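Local coordinates for protein aspartate aminotransferase, mitochondrial (Trypanosoma brucei brucei, PDB 4W5K) that probably catalyses the pyridoxal-phosphate-dependent transfer of an amino group between L-aspartate and 2-oxoglutarate, working as a homodimer, at residues N112-N117 with V234-V239. The protein carries 1 engineered substitution. Sequence-based numbering, arbitrary orientation.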
loop_
_atom_site.group_PDB
_atom_site.type_symbol
_atom_site.label_atom_id
_atom_site.label_comp_id
_atom_site.label_asym_id
_atom_site.label_seq_id
_atom_site.Cartn_x
_atom_site.Cartn_y
_atom_site.Cartn_z
ATOM N N ASN A 112 19.746 -7.069 0.253
ATOM C CA ASN A 112 20.772 -7.768 1.026
ATOM C C ASN A 112 20.630 -9.289 0.969
ATOM O O ASN A 112 21.498 -9.992 1.452
ATOM C CB ASN A 112 20.822 -7.287 2.486
ATOM C CG ASN A 112 19.548 -7.563 3.258
ATOM O OD1 ASN A 112 18.600 -8.107 2.734
ATOM N ND2 ASN A 112 19.538 -7.178 4.518
ATOM N N ARG A 113 19.590 -9.781 0.311
ATOM C CA ARG A 113 19.459 -11.212 0.018
ATOM C C ARG A 113 20.371 -11.652 -1.117
ATOM O O ARG A 113 20.654 -12.838 -1.261
ATOM C CB ARG A 113 18.007 -11.548 -0.360
ATOM C CG ARG A 113 17.084 -11.867 0.794
ATOM C CD ARG A 113 17.212 -10.954 1.996
ATOM N NE ARG A 113 16.567 -11.607 3.131
ATOM C CZ ARG A 113 16.665 -11.242 4.411
ATOM N NH1 ARG A 113 17.385 -10.185 4.773
ATOM N NH2 ARG A 113 16.034 -11.953 5.343
ATOM N N PHE A 114 20.836 -10.715 -1.955
ATOM C CA PHE A 114 21.639 -11.157 -3.069
ATOM C C PHE A 114 22.762 -10.200 -3.486
ATOM O O PHE A 114 23.529 -10.528 -4.372
ATOM C CB PHE A 114 20.743 -11.476 -4.273
ATOM C CG PHE A 114 19.946 -10.298 -4.812
ATOM C CD1 PHE A 114 18.713 -9.957 -4.267
ATOM C CD2 PHE A 114 20.423 -9.568 -5.903
ATOM C CE1 PHE A 114 17.960 -8.886 -4.769
ATOM C CE2 PHE A 114 19.675 -8.485 -6.430
ATOM C CZ PHE A 114 18.446 -8.143 -5.864
ATOM N N VAL A 115 22.897 -9.073 -2.807
ATOM C CA VAL A 115 24.028 -8.161 -3.078
ATOM C C VAL A 115 24.918 -8.093 -1.848
ATOM O O VAL A 115 24.421 -7.798 -0.762
ATOM C CB VAL A 115 23.525 -6.737 -3.428
ATOM C CG1 VAL A 115 24.704 -5.798 -3.711
ATOM C CG2 VAL A 115 22.513 -6.776 -4.612
ATOM N N ALA A 116 26.217 -8.384 -2.003
ATOM C CA ALA A 116 27.147 -8.301 -0.887
ATOM C C ALA A 116 27.374 -6.850 -0.472
ATOM O O ALA A 116 27.338 -5.950 -1.322
ATOM C CB ALA A 116 28.483 -8.943 -1.264
ATOM N N ASN A 117 27.625 -6.642 0.819
ATOM C CA ASN A 117 28.108 -5.362 1.317
ATOM C C ASN A 117 27.188 -4.242 0.898
ATOM O O ASN A 117 27.639 -3.207 0.390
ATOM C CB ASN A 117 29.539 -5.095 0.799
ATOM C CG ASN A 117 30.247 -3.980 1.555
ATOM O OD1 ASN A 117 29.984 -3.752 2.737
ATOM N ND2 ASN A 117 31.193 -3.306 0.879
ATOM N N VAL A 234 23.769 -9.557 -17.111
ATOM C CA VAL A 234 24.164 -9.589 -15.709
ATOM C C VAL A 234 23.403 -10.703 -14.976
ATOM O O VAL A 234 22.311 -11.080 -15.393
ATOM C CB VAL A 234 23.902 -8.216 -15.020
ATOM C CG1 VAL A 234 24.663 -7.093 -15.737
ATOM C CG2 VAL A 234 22.388 -7.891 -14.954
ATOM N N PRO A 235 23.992 -11.233 -13.894
ATOM C CA PRO A 235 23.385 -12.275 -13.047
ATOM C C PRO A 235 22.073 -11.816 -12.406
ATOM O O PRO A 235 21.103 -12.568 -12.413
ATOM C CB PRO A 235 24.453 -12.533 -11.980
ATOM C CG PRO A 235 25.735 -12.119 -12.635
ATOM C CD PRO A 235 25.377 -10.944 -13.496
ATOM N N ASN A 236 22.047 -10.604 -11.865
ATOM C CA ASN A 236 20.835 -10.068 -11.249
ATOM C C ASN A 236 20.527 -8.668 -11.743
ATOM O O ASN A 236 21.378 -7.776 -11.642
ATOM C CB ASN A 236 20.959 -10.023 -9.717
ATOM C CG ASN A 236 21.291 -11.367 -9.111
ATOM O OD1 ASN A 236 22.441 -11.639 -8.756
ATOM N ND2 ASN A 236 20.289 -12.220 -8.987
ATOM N N LEU A 237 19.306 -8.492 -12.259
ATOM C CA LEU A 237 18.727 -7.200 -12.608
ATOM C C LEU A 237 17.446 -6.953 -11.794
ATOM O O LEU A 237 16.646 -7.867 -11.630
ATOM C CB LEU A 237 18.405 -7.155 -14.107
ATOM C CG LEU A 237 17.344 -6.145 -14.575
ATOM C CD1 LEU A 237 17.938 -4.725 -14.593
ATOM C CD2 LEU A 237 16.823 -6.517 -15.976
ATOM N N ILE A 238 17.263 -5.733 -11.285
ATOM C CA ILE A 238 16.036 -5.370 -10.574
ATOM C C ILE A 238 15.279 -4.359 -11.423
ATOM O O ILE A 238 15.896 -3.455 -11.982
ATOM C CB ILE A 238 16.316 -4.745 -9.192
ATOM C CG1 ILE A 238 17.253 -5.640 -8.382
ATOM C CG2 ILE A 238 14.998 -4.511 -8.403
ATOM C CD1 ILE A 238 18.608 -5.051 -8.203
ATOM N N VAL A 239 13.957 -4.510 -11.518
ATOM C CA VAL A 239 13.142 -3.540 -12.248
ATOM C C VAL A 239 11.942 -3.127 -11.396
ATOM O O VAL A 239 11.192 -3.998 -10.948
ATOM C CB VAL A 239 12.611 -4.098 -13.584
ATOM C CG1 VAL A 239 11.833 -3.000 -14.336
ATOM C CG2 VAL A 239 13.766 -4.604 -14.468
#
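Phe114 reaches from the loop 112-117 to the segment 234-239, a loop that runs into strand 238-242, where its ring lies against Asn236 and Ile238. Its side chain leaves the backbone toward 234-239, with CG between the backbone N and the carbonyl carbon (chi1 62°). Ile238 comes to the edge of the ring, near its plane, with Ile238 CG1 3.7 Å from Phe114 CZ. Ile238 CD1 lies 4.0 Å from Phe114 CE2, so the end of the isoleucine follows the rim of the ring. Asn236 runs alongside Phe114 in the opposite direction, with the amide plane inclined 45° to that of the ring. Its closest approach is made by CB and the amide carbon, Asn236 CG being 3.8 Å from Phe114 CD2. OD1 and ND2 are slightly farther from CD2, and neither forms a hydrogen bond to 112-117. The amide nitrogen turns instead to the neighbouring strand 255-260, where ND2 of Asn236 is hydrogen-bonded to the backbone O of Ser260. Ile259, next to that serine, also touches Phe114, and Leu111 and Phe207 pack on Ile238. The contact thus joins the loop connecting helix 99-110 to strand 120-124 with the entry to strand 238-242 in the central mixed sheet of the aminotransferase fold. It is packing away from the cofactor site: the side chain of Ile238 lies about 12 Å from the bound pyridoxal phosphate. The direct contact is van der Waals packing around an aromatic ring, which sets little directional demand, and the bond to Ser260 probably limits rotation of the Asn236 amide beside it.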